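Local coordinates for acetolactate synthase isozyme 1 large subunit (Escherichia coli, PDB 6LPI), which belongs to the thiamine diphosphate-dependent enzyme family and binds flavin-adenine dinucleotide, thiamine diphosphate and a magnesium ion, at residues 215-220 and 282-287; 222-227 and 406-411; 240-245 and 255-260. One frame throughout, in Å; residues are numbered along the deposited sequence.

Contact 1: residues 215-220 and 282-287. With FAD (flavin-adenine dinucleotide), chain I.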
loop_
_atom_site.group_PDB
_atom_site.type_symbol
_atom_site.label_atom_id
_atom_site.label_comp_id
_atom_site.label_asym_id
_atom_site.label_seq_id
_atom_site.Cartn_x
_atom_site.Cartn_y
_atom_site.Cartn_z
ATOM N N VAL B 215 25.026 0.635 0.106
ATOM C CA VAL B 215 23.905 1.097 0.904
ATOM C C VAL B 215 22.791 0.088 0.738
ATOM O O VAL B 215 22.654 -0.549 -0.316
ATOM C CB VAL B 215 23.400 2.511 0.544
ATOM C CG1 VAL B 215 24.546 3.471 0.308
ATOM C CG2 VAL B 215 22.426 2.448 -0.596
ATOM N N LEU B 216 22.050 -0.113 1.818
ATOM C CA LEU B 216 20.916 -1.020 1.846
ATOM C C LEU B 216 19.658 -0.165 1.756
ATOM O O LEU B 216 19.483 0.776 2.530
ATOM C CB LEU B 216 20.966 -1.890 3.106
ATOM C CG LEU B 216 19.820 -2.785 3.541
ATOM C CD1 LEU B 216 19.671 -3.913 2.559
ATOM C CD2 LEU B 216 20.134 -3.368 4.895
ATOM N N TYR B 217 18.864 -0.412 0.749
ATOM C CA TYR B 217 17.712 0.406 0.400
ATOM C C TYR B 217 16.458 -0.433 0.666
ATOM O O TYR B 217 16.140 -1.356 -0.085
ATOM C CB TYR B 217 17.892 0.872 -1.048
ATOM C CG TYR B 217 16.717 1.453 -1.788
ATOM C CD1 TYR B 217 15.588 1.924 -1.138
ATOM C CD2 TYR B 217 16.738 1.500 -3.162
ATOM C CE1 TYR B 217 14.533 2.435 -1.843
ATOM C CE2 TYR B 217 15.685 1.998 -3.875
ATOM C CZ TYR B 217 14.586 2.469 -3.213
ATOM O OH TYR B 217 13.538 2.971 -3.941
ATOM N N LEU B 218 15.760 -0.118 1.749
ATOM C CA LEU B 218 14.595 -0.870 2.201
ATOM C C LEU B 218 13.286 -0.231 1.780
ATOM O O LEU B 218 13.141 0.995 1.809
ATOM C CB LEU B 218 14.605 -1.025 3.718
ATOM C CG LEU B 218 15.924 -1.529 4.235
ATOM C CD1 LEU B 218 15.807 -1.731 5.761
ATOM C CD2 LEU B 218 16.175 -2.836 3.484
ATOM N N GLY B 219 12.337 -1.093 1.396
ATOM C CA GLY B 219 10.997 -0.680 1.038
ATOM C C GLY B 219 9.949 -1.424 1.847
ATOM O O GLY B 219 10.262 -2.225 2.731
ATOM N N GLY B 220 8.690 -1.129 1.529
ATOM C CA GLY B 220 7.578 -1.696 2.269
ATOM C C GLY B 220 7.454 -3.203 2.184
ATOM O O GLY B 220 6.602 -3.777 2.868
ATOM N N LEU B 282 15.873 -4.143 -1.295
ATOM C CA LEU B 282 14.965 -5.171 -0.820
ATOM C C LEU B 282 13.606 -4.542 -0.608
ATOM O O LEU B 282 13.485 -3.582 0.155
ATOM C CB LEU B 282 15.462 -5.798 0.468
ATOM C CG LEU B 282 16.932 -6.157 0.441
ATOM C CD1 LEU B 282 17.396 -6.644 1.805
ATOM C CD2 LEU B 282 17.113 -7.231 -0.604
ATOM N N GLY B 283 12.595 -5.073 -1.286
ATOM C CA GLY B 283 11.233 -4.639 -1.058
ATOM C C GLY B 283 10.907 -3.231 -1.504
ATOM O O GLY B 283 9.855 -2.721 -1.124
ATOM N N ALA B 284 11.756 -2.588 -2.302
ATOM C CA ALA B 284 11.442 -1.281 -2.863
ATOM C C ALA B 284 11.196 -1.393 -4.359
ATOM O O ALA B 284 11.653 -2.335 -5.014
ATOM C CB ALA B 284 12.566 -0.275 -2.608
ATOM N N ARG B 285 10.544 -0.362 -4.910
ATOM C CA ARG B 285 10.058 -0.388 -6.287
ATOM C C ARG B 285 10.491 0.858 -7.069
ATOM O O ARG B 285 9.816 1.250 -8.033
ATOM C CB ARG B 285 8.525 -0.524 -6.293
ATOM C CG ARG B 285 7.773 0.714 -5.829
ATOM C CD ARG B 285 6.254 0.546 -5.917
ATOM N NE ARG B 285 5.517 1.590 -5.184
ATOM C CZ ARG B 285 4.992 2.678 -5.744
ATOM N NH1 ARG B 285 5.104 2.890 -7.042
ATOM N NH2 ARG B 285 4.340 3.560 -5.010
ATOM N N PHE B 286 11.563 1.522 -6.622
ATOM C CA PHE B 286 12.139 2.697 -7.293
ATOM C C PHE B 286 11.084 3.741 -7.661
ATOM O O PHE B 286 11.087 4.288 -8.763
ATOM C CB PHE B 286 12.941 2.294 -8.532
ATOM C CG PHE B 286 14.082 1.387 -8.237
ATOM C CD1 PHE B 286 13.910 0.004 -8.335
ATOM C CD2 PHE B 286 15.331 1.888 -7.875
ATOM C CE1 PHE B 286 14.958 -0.878 -8.074
ATOM C CE2 PHE B 286 16.388 1.010 -7.609
ATOM C CZ PHE B 286 16.198 -0.379 -7.713
ATOM N N ASP B 287 10.145 3.999 -6.758
ATOM C CA ASP B 287 9.181 5.056 -7.025
ATOM C C ASP B 287 9.938 6.372 -7.164
ATOM O O ASP B 287 10.953 6.599 -6.499
ATOM C CB ASP B 287 8.125 5.107 -5.906
ATOM C CG ASP B 287 7.009 6.121 -6.167
ATOM O OD1 ASP B 287 5.942 5.726 -6.698
ATOM O OD2 ASP B 287 7.184 7.308 -5.810
HETATM P PA FAD I . 5.921 -0.235 -1.716
HETATM O O1A FAD I . 5.651 -0.024 -0.278
HETATM O O2A FAD I . 4.741 -0.196 -2.651
HETATM O O5B FAD I . 6.652 -1.635 -1.691
HETATM C C5B FAD I . 6.088 -2.794 -2.338
HETATM C C4B FAD I . 7.212 -3.509 -3.037
HETATM O O4B FAD I . 7.737 -4.570 -2.195
HETATM C C3B FAD I . 6.818 -4.182 -4.347
HETATM O O3B FAD I . 7.904 -4.058 -5.266
HETATM C C2B FAD I . 6.521 -5.614 -3.886
HETATM O O2B FAD I . 6.577 -6.591 -4.914
HETATM C C1B FAD I . 7.667 -5.794 -2.900
HETATM N N9A FAD I . 7.503 -6.877 -1.945
HETATM C C8A FAD I . 6.449 -7.098 -1.099
HETATM N N7A FAD I . 6.593 -8.153 -0.329
HETATM C C5A FAD I . 7.830 -8.660 -0.696
HETATM C C6A FAD I . 8.568 -9.781 -0.261
HETATM N N6A FAD I . 8.148 -10.627 0.682
HETATM N N1A FAD I . 9.764 -10.011 -0.846
HETATM C C2A FAD I . 10.189 -9.173 -1.796
HETATM N N3A FAD I . 9.587 -8.085 -2.281
HETATM C C4A FAD I . 8.402 -7.885 -1.692
HETATM N N1 FAD I . 8.555 7.962 -0.504
HETATM C C2 FAD I . 9.905 8.053 -0.339
HETATM O O2 FAD I . 10.617 7.059 -0.391
HETATM N N3 FAD I . 10.492 9.281 -0.093
HETATM C C4 FAD I . 9.832 10.488 0.008
HETATM O O4 FAD I . 10.463 11.517 0.235
HETATM C C4X FAD I . 8.392 10.384 -0.181
HETATM N N5 FAD I . 7.672 11.482 -0.101
HETATM C C5X FAD I . 6.296 11.369 -0.264
HETATM C C6 FAD I . 5.508 12.518 -0.174
HETATM C C7 FAD I . 4.122 12.447 -0.318
HETATM C C7M FAD I . 3.300 13.705 -0.232
HETATM C C8 FAD I . 3.511 11.207 -0.563
HETATM C C8M FAD I . 2.015 11.102 -0.742
HETATM C C9 FAD I . 4.296 10.060 -0.655
HETATM C C9A FAD I . 5.677 10.133 -0.518
HETATM N N10 FAD I . 6.495 8.985 -0.603
HETATM C C10 FAD I . 7.851 9.073 -0.437
HETATM C "C1'" FAD I . 5.915 7.666 -0.854
HETATM C "C2'" FAD I . 6.008 7.252 -2.315
HETATM O "O2'" FAD I . 4.926 7.815 -3.057
HETATM C "C3'" FAD I . 5.926 5.730 -2.415
HETATM O "O3'" FAD I . 4.725 5.275 -1.799
HETATM C "C4'" FAD I . 7.100 4.992 -1.782
HETATM O "O4'" FAD I . 8.289 5.735 -2.020
HETATM C "C5'" FAD I . 7.259 3.593 -2.328
HETATM O "O5'" FAD I . 8.050 2.816 -1.412
HETATM P P FAD I . 8.321 1.309 -1.680
HETATM O O1P FAD I . 9.368 1.189 -2.787
HETATM O O2P FAD I . 8.563 0.692 -0.498
HETATM O O3P FAD I . 6.952 0.846 -2.250
#
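Y217 and A284 meet where two adjoining strands of the Rossmann-like parallel sheet, 214-218 and 278-282, run out into the loops that hold the diphosphate of FAD. In the strand order 3-2-1-4-5-6 these are strands 1 and 4, the switch point at which the loops of such folds diverge and open a ligand pocket. Two backbone bonds join them: L282 N gives to Y217 O (3.1 Å), and G219 N to L282 O (3.0 Å). Beside this ladder the methyl groups L216 CD1 and L282 CD1 pack together.

From CB of Y217, CG lies anti to the backbone N (chi1 165°), beside the carbonyl carbon. CD1 is the first ring atom to approach A284 CB; CE1 is nearest to that methyl, at 3.4 Å, and CZ follows closely. The methyl thus lies over one face of the ring as a CH-pi contact. On the other side of the ring, CE2 comes 3.9 Å from F286 CE2, part of a T-shaped stack in which the tyrosine edge is directed at the phenylalanine face, the planes 84° apart. At the tip, OH lies near both A284 CB and F286 N. F286 in turn stacks edge-to-face with H305.

Past the strands the two loops hand FAD their amides: G220 N binds O2P at 2.7 Å, in a nearly straight bond, and R285 N binds O1P at 2.9 Å. D287, the N-cap of helix 288-291, accepts from R289 N through OD2 and forms a salt bridge with R285 through OD1. R285 CG sits between the backbone N and the carbonyl carbon (chi1 71°), the chain then extends, and NE donates to FAD O2A at 3.2 Å.

Contact 2: residues 222-227 and 406-411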
loop_
_atom_site.group_PDB
_atom_site.type_symbol
_atom_site.label_atom_id
_atom_site.label_comp_id
_atom_site.label_asym_id
_atom_site.label_seq_id
_atom_site.Cartn_x
_atom_site.Cartn_y
_atom_site.Cartn_z
ATOM N N VAL B 222 9.833 -5.488 2.943
ATOM C CA VAL B 222 10.653 -6.189 3.927
ATOM C C VAL B 222 9.942 -6.266 5.275
ATOM O O VAL B 222 10.544 -6.673 6.274
ATOM C CB VAL B 222 12.004 -5.491 4.101
ATOM C CG1 VAL B 222 12.725 -5.435 2.776
ATOM C CG2 VAL B 222 11.776 -4.109 4.702
ATOM N N ILE B 223 8.671 -5.844 5.313
ATOM C CA ILE B 223 7.993 -5.521 6.565
ATOM C C ILE B 223 7.877 -6.716 7.506
ATOM O O ILE B 223 7.859 -6.535 8.724
ATOM C CB ILE B 223 6.614 -4.918 6.251
ATOM C CG1 ILE B 223 6.081 -4.179 7.471
ATOM C CG2 ILE B 223 5.663 -6.008 5.770
ATOM C CD1 ILE B 223 6.784 -2.864 7.699
ATOM N N ASN B 224 7.851 -7.943 6.984
ATOM C CA ASN B 224 7.780 -9.146 7.805
ATOM C C ASN B 224 9.121 -9.853 7.941
ATOM O O ASN B 224 9.150 -11.062 8.182
ATOM C CB ASN B 224 6.752 -10.139 7.266
ATOM C CG ASN B 224 5.382 -9.560 7.159
ATOM O OD1 ASN B 224 4.824 -9.101 8.151
ATOM N ND2 ASN B 224 4.772 -9.708 6.008
ATOM N N ALA B 225 10.219 -9.126 7.832
ATOM C CA ALA B 225 11.525 -9.727 8.015
ATOM C C ALA B 225 12.430 -8.772 8.785
ATOM O O ALA B 225 13.555 -8.509 8.344
ATOM C CB ALA B 225 12.138 -10.088 6.657
ATOM N N PRO B 226 12.004 -8.262 9.946
ATOM C CA PRO B 226 12.845 -7.281 10.649
ATOM C C PRO B 226 14.098 -7.903 11.215
ATOM O O PRO B 226 15.163 -7.266 11.228
ATOM C CB PRO B 226 11.918 -6.764 11.754
ATOM C CG PRO B 226 10.567 -7.480 11.531
ATOM C CD PRO B 226 10.887 -8.708 10.792
ATOM N N ALA B 227 13.972 -9.131 11.729
ATOM C CA ALA B 227 15.106 -9.849 12.296
ATOM C C ALA B 227 16.232 -9.985 11.279
ATOM O O ALA B 227 17.365 -9.565 11.527
ATOM C CB ALA B 227 14.665 -11.226 12.789
ATOM N N ARG B 406 9.485 0.440 15.240
ATOM C CA ARG B 406 8.968 -0.909 15.163
ATOM C C ARG B 406 8.397 -1.154 13.774
ATOM O O ARG B 406 7.874 -0.229 13.136
ATOM C CB ARG B 406 7.850 -1.171 16.197
ATOM C CG ARG B 406 8.291 -1.392 17.640
ATOM C CD ARG B 406 7.104 -1.719 18.572
ATOM N NE ARG B 406 5.910 -0.925 18.279
ATOM C CZ ARG B 406 4.881 -1.357 17.550
ATOM N NH1 ARG B 406 4.908 -2.576 17.029
ATOM N NH2 ARG B 406 3.834 -0.570 17.325
ATOM N N PRO B 407 8.498 -2.381 13.268
ATOM C CA PRO B 407 7.703 -2.740 12.093
ATOM C C PRO B 407 6.218 -2.703 12.429
ATOM O O PRO B 407 5.811 -2.888 13.577
ATOM C CB PRO B 407 8.166 -4.165 11.769
ATOM C CG PRO B 407 9.515 -4.264 12.397
ATOM C CD PRO B 407 9.465 -3.428 13.629
ATOM N N ARG B 408 5.416 -2.440 11.403
ATOM C CA ARG B 408 3.963 -2.338 11.516
ATOM C C ARG B 408 3.544 -1.432 12.671
ATOM O O ARG B 408 2.520 -1.637 13.315
ATOM C CB ARG B 408 3.343 -3.727 11.623
ATOM C CG ARG B 408 3.900 -4.649 10.532
ATOM C CD ARG B 408 3.163 -5.953 10.348
ATOM N NE ARG B 408 2.075 -5.711 9.410
ATOM C CZ ARG B 408 1.925 -6.313 8.229
ATOM N NH1 ARG B 408 2.795 -7.229 7.812
ATOM N NH2 ARG B 408 0.884 -5.996 7.459
ATOM N N GLN B 409 4.314 -0.372 12.887
ATOM C CA GLN B 409 3.939 0.694 13.808
ATOM C C GLN B 409 3.490 1.941 13.077
ATOM O O GLN B 409 2.661 2.690 13.594
ATOM C CB GLN B 409 5.128 1.030 14.724
ATOM C CG GLN B 409 5.035 2.385 15.359
ATOM C CD GLN B 409 6.074 2.609 16.416
ATOM O OE1 GLN B 409 5.742 2.807 17.589
ATOM N NE2 GLN B 409 7.345 2.598 16.012
ATOM N N TRP B 410 3.977 2.103 11.856
ATOM C CA TRP B 410 3.817 3.281 11.018
ATOM C C TRP B 410 2.829 2.952 9.904
ATOM O O TRP B 410 3.073 2.043 9.101
ATOM C CB TRP B 410 5.185 3.672 10.464
ATOM C CG TRP B 410 5.253 4.711 9.433
ATOM C CD1 TRP B 410 5.696 4.561 8.149
ATOM C CD2 TRP B 410 4.937 6.096 9.591
ATOM N NE1 TRP B 410 5.662 5.771 7.492
ATOM C CE2 TRP B 410 5.191 6.726 8.353
ATOM C CE3 TRP B 410 4.432 6.859 10.646
ATOM C CZ2 TRP B 410 4.972 8.081 8.148
ATOM C CZ3 TRP B 410 4.218 8.207 10.440
ATOM C CH2 TRP B 410 4.490 8.807 9.197
ATOM N N LEU B 411 1.684 3.636 9.913
ATOM C CA LEU B 411 0.596 3.459 8.956
ATOM C C LEU B 411 0.413 4.762 8.193
ATOM O O LEU B 411 -0.146 5.728 8.726
ATOM C CB LEU B 411 -0.721 3.095 9.648
ATOM C CG LEU B 411 -1.162 1.654 9.937
ATOM C CD1 LEU B 411 -0.122 0.877 10.694
ATOM C CD2 LEU B 411 -2.485 1.628 10.687
#
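R408 CG lies anti to the carbonyl carbon (chi1 -49°), and the bend at chi3 (87°) turns NE out of the extended line; the end of the chain meets I223 and N224. I223 answers with CG1 anti to its own N (chi1 -162°), and this branch meets R408 CG at 3.8 Å, the two side chains crossing at about a right angle. I223 CG2 approaches the guanidinium obliquely, 3.7 Å from R408 NH1. Next to it, N224 OD1 lies at the guanidinium edge and takes a weak, bent hydrogen bond from R408 NH1 (2.8 Å), the amide and guanidinium planes nearly parallel. Beside this pair, P226 CG and P407 CG touch at 3.5 Å.

The contact joins the turn before helix 226-235, in the central domain, to the approach to strand 410-411 in the C-terminal thiamine diphosphate-binding domain. V222 to A225 form a type I turn that carries I223 and N224 at its two middle positions. The guanidinium also donates from NE to R72 O and weakly from NH2 to A71 O, both near the C-terminal end of helix 60-74. These three carbonyl oxygens probably offset its positive charge, although two of the bonds are weak, and one arginine ties together three parts of the fold.

Contact 3: residues 240-245 and 255-260. With FAD (flavin-adenine dinucleotide), chain I.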
loop_
_atom_site.group_PDB
_atom_site.type_symbol
_atom_site.label_atom_id
_atom_site.label_comp_id
_atom_site.label_asym_id
_atom_site.label_seq_id
_atom_site.Cartn_x
_atom_site.Cartn_y
_atom_site.Cartn_z
ATOM N N THR B 240 21.886 2.067 5.919
ATOM C CA THR B 240 20.563 1.643 5.466
ATOM C C THR B 240 19.607 2.823 5.368
ATOM O O THR B 240 19.456 3.594 6.316
ATOM C CB THR B 240 19.992 0.581 6.393
ATOM O OG1 THR B 240 19.651 1.212 7.622
ATOM C CG2 THR B 240 21.024 -0.469 6.678
ATOM N N THR B 241 19.004 2.980 4.202
ATOM C CA THR B 241 17.986 3.985 3.964
ATOM C C THR B 241 16.638 3.293 3.806
ATOM O O THR B 241 16.558 2.159 3.324
ATOM C CB THR B 241 18.320 4.827 2.723
ATOM O OG1 THR B 241 17.395 5.915 2.613
ATOM C CG2 THR B 241 18.253 3.998 1.455
ATOM N N MET B 242 15.567 3.993 4.163
ATOM C CA MET B 242 14.241 3.412 4.037
ATOM C C MET B 242 13.336 4.335 3.237
ATOM O O MET B 242 13.518 5.554 3.226
ATOM C CB MET B 242 13.618 3.133 5.402
ATOM C CG MET B 242 14.399 2.193 6.285
ATOM S SD MET B 242 14.242 2.616 8.043
ATOM C CE MET B 242 15.492 3.886 8.250
ATOM N N THR B 243 12.384 3.742 2.533
ATOM C CA THR B 243 11.328 4.529 1.916
ATOM C C THR B 243 10.328 4.963 2.975
ATOM O O THR B 243 10.391 4.530 4.124
ATOM C CB THR B 243 10.605 3.718 0.855
ATOM O OG1 THR B 243 9.992 2.596 1.498
ATOM C CG2 THR B 243 11.573 3.230 -0.196
ATOM N N LEU B 244 9.365 5.797 2.572
ATOM C CA LEU B 244 8.275 6.149 3.482
ATOM C C LEU B 244 7.553 4.922 4.034
ATOM O O LEU B 244 7.037 4.959 5.154
ATOM C CB LEU B 244 7.276 7.068 2.784
ATOM C CG LEU B 244 6.116 7.538 3.666
ATOM C CD1 LEU B 244 6.643 8.433 4.752
ATOM C CD2 LEU B 244 5.088 8.257 2.825
ATOM N N MET B 245 7.480 3.842 3.256
ATOM C CA MET B 245 6.775 2.626 3.642
ATOM C C MET B 245 7.596 1.715 4.529
ATOM O O MET B 245 7.078 0.683 4.951
ATOM C CB MET B 245 6.356 1.831 2.391
ATOM C CG MET B 245 5.510 2.615 1.402
ATOM S SD MET B 245 4.104 3.365 2.232
ATOM C CE MET B 245 3.048 1.895 2.249
ATOM N N PRO B 255 22.579 3.430 14.502
ATOM C CA PRO B 255 23.752 4.104 13.935
ATOM C C PRO B 255 23.970 3.834 12.466
ATOM O O PRO B 255 24.839 4.476 11.863
ATOM C CB PRO B 255 24.909 3.560 14.779
ATOM C CG PRO B 255 24.286 3.105 16.031
ATOM C CD PRO B 255 22.939 2.585 15.650
ATOM N N LEU B 256 23.250 2.894 11.878
ATOM C CA LEU B 256 23.319 2.664 10.449
ATOM C C LEU B 256 22.163 3.316 9.706
ATOM O O LEU B 256 22.020 3.113 8.501
ATOM C CB LEU B 256 23.362 1.166 10.149
ATOM C CG LEU B 256 24.593 0.364 10.587
ATOM C CD1 LEU B 256 24.300 -1.129 10.534
ATOM C CD2 LEU B 256 25.839 0.682 9.783
ATOM N N SER B 257 21.293 4.028 10.407
ATOM C CA SER B 257 20.077 4.561 9.804
ATOM C C SER B 257 20.393 5.843 9.062
ATOM O O SER B 257 20.638 6.883 9.677
ATOM C CB SER B 257 19.012 4.832 10.861
ATOM O OG SER B 257 17.890 5.462 10.272
ATOM N N LEU B 258 20.323 5.784 7.746
ATOM C CA LEU B 258 20.298 6.994 6.948
ATOM C C LEU B 258 18.936 7.644 6.993
ATOM O O LEU B 258 18.734 8.678 6.358
ATOM C CB LEU B 258 20.619 6.660 5.498
ATOM C CG LEU B 258 22.002 6.158 5.184
ATOM C CD1 LEU B 258 22.044 5.905 3.704
ATOM C CD2 LEU B 258 22.993 7.221 5.579
ATOM N N GLY B 259 17.997 7.047 7.720
ATOM C CA GLY B 259 16.650 7.542 7.673
ATOM C C GLY B 259 16.103 7.405 6.268
ATOM O O GLY B 259 16.596 6.631 5.443
ATOM N N MET B 260 15.128 8.243 5.962
ATOM C CA MET B 260 14.385 8.128 4.724
ATOM C C MET B 260 15.034 8.955 3.626
ATOM O O MET B 260 15.510 10.062 3.866
ATOM C CB MET B 260 12.946 8.579 4.928
ATOM C CG MET B 260 12.234 8.901 3.663
ATOM S SD MET B 260 10.497 9.264 3.936
ATOM C CE MET B 260 10.623 11.036 3.937
HETATM P PA FAD I . 5.921 -0.235 -1.716
HETATM O O1A FAD I . 5.651 -0.024 -0.278
HETATM O O2A FAD I . 4.741 -0.196 -2.651
HETATM O O5B FAD I . 6.652 -1.635 -1.691
HETATM C C5B FAD I . 6.088 -2.794 -2.338
HETATM C C4B FAD I . 7.212 -3.509 -3.037
HETATM O O4B FAD I . 7.737 -4.570 -2.195
HETATM C C3B FAD I . 6.818 -4.182 -4.347
HETATM O O3B FAD I . 7.904 -4.058 -5.266
HETATM C C2B FAD I . 6.521 -5.614 -3.886
HETATM O O2B FAD I . 6.577 -6.591 -4.914
HETATM C C1B FAD I . 7.667 -5.794 -2.900
HETATM N N9A FAD I . 7.503 -6.877 -1.945
HETATM C C8A FAD I . 6.449 -7.098 -1.099
HETATM N N7A FAD I . 6.593 -8.153 -0.329
HETATM C C5A FAD I . 7.830 -8.660 -0.696
HETATM C C6A FAD I . 8.568 -9.781 -0.261
HETATM N N6A FAD I . 8.148 -10.627 0.682
HETATM N N1A FAD I . 9.764 -10.011 -0.846
HETATM C C2A FAD I . 10.189 -9.173 -1.796
HETATM N N3A FAD I . 9.587 -8.085 -2.281
HETATM C C4A FAD I . 8.402 -7.885 -1.692
HETATM N N1 FAD I . 8.555 7.962 -0.504
HETATM C C2 FAD I . 9.905 8.053 -0.339
HETATM O O2 FAD I . 10.617 7.059 -0.391
HETATM N N3 FAD I . 10.492 9.281 -0.093
HETATM C C4 FAD I . 9.832 10.488 0.008
HETATM O O4 FAD I . 10.463 11.517 0.235
HETATM C C4X FAD I . 8.392 10.384 -0.181
HETATM N N5 FAD I . 7.672 11.482 -0.101
HETATM C C5X FAD I . 6.296 11.369 -0.264
HETATM C C6 FAD I . 5.508 12.518 -0.174
HETATM C C7 FAD I . 4.122 12.447 -0.318
HETATM C C7M FAD I . 3.300 13.705 -0.232
HETATM C C8 FAD I . 3.511 11.207 -0.563
HETATM C C8M FAD I . 2.015 11.102 -0.742
HETATM C C9 FAD I . 4.296 10.060 -0.655
HETATM C C9A FAD I . 5.677 10.133 -0.518
HETATM N N10 FAD I . 6.495 8.985 -0.603
HETATM C C10 FAD I . 7.851 9.073 -0.437
HETATM C "C1'" FAD I . 5.915 7.666 -0.854
HETATM C "C2'" FAD I . 6.008 7.252 -2.315
HETATM O "O2'" FAD I . 4.926 7.815 -3.057
HETATM C "C3'" FAD I . 5.926 5.730 -2.415
HETATM O "O3'" FAD I . 4.725 5.275 -1.799
HETATM C "C4'" FAD I . 7.100 4.992 -1.782
HETATM O "O4'" FAD I . 8.289 5.735 -2.020
HETATM C "C5'" FAD I . 7.259 3.593 -2.328
HETATM O "O5'" FAD I . 8.050 2.816 -1.412
HETATM P P FAD I . 8.321 1.309 -1.680
HETATM O O1P FAD I . 9.368 1.189 -2.787
HETATM O O2P FAD I . 8.563 0.692 -0.498
HETATM O O3P FAD I . 6.952 0.846 -2.250
#
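T240 meets L256 O and T241 meets G259 O, from side chains on opposite faces of the sheet, and both hydroxyls donate to these backbone oxygens. T240 N gives L256 O a straight bond (2.8 Å, 172° at the hydrogen), while T240 OG1 comes to the same oxygen from above its carbonyl plane. T241 OG1, anti to the backbone N (chi1 -173°), donates to G259 O at 3.0 Å, only slightly tilted from that carbonyl plane, and M242 N approaches the same oxygen from above the plane. Between these pairs L258 N returns a bond to T240 O.

On the face of T240 lie also M242, S257 and M260. M242 is bent at chi2 and chi3, and its CE meets S257 OG at 3.5 Å; that hydroxyl accepts from G259 N, closing an ST turn. Farther on, L244 and M260 lie side by side and point the same way, L244 CD1 at 4.0 Å from M260 SD. Both also touch the flavin: M260 through CE, 3.7 Å from FAD O4, and L244 through CB, 3.6 Å from FAD N1. T243 OG1 donates instead to the phosphate oxygen O2P.

Strand 257-260 is the outermost on its side of the central-domain sheet within this chain, joined in parallel to 240-242 by a connection without helix. L256 O and G259 O each take a backbone N-H and a threonine hydroxyl, so the buried hydroxyls have an acceptor in the neighbouring backbone, and the flavin is met by L244 CB, M260 CE and, weakly, the L244 backbone N at O2.

Overall arrangement
Contacts 1 and 3 belong to one parallel sheet of the central domain, their centres 10 Å apart. Strands 214-218 and 240-242 are neighbours in it, within the order 257-260, 240-242, 214-218, 278-282, and the C-terminal ends of this row receive FAD in both contacts. Along the chain, the segments of contacts 1 and 2 alternate, and contact 3 is nested within the loops closed by both. Contact 2, about 13 Å from each of the others between centres, touches contact 1 through V222 CG1 on L282 O and contact 3 through W410 NE1, which probably bonds to L244 O. The FAD-binding end of the sheet is thereby tied to the C-terminal thiamine diphosphate-binding domain.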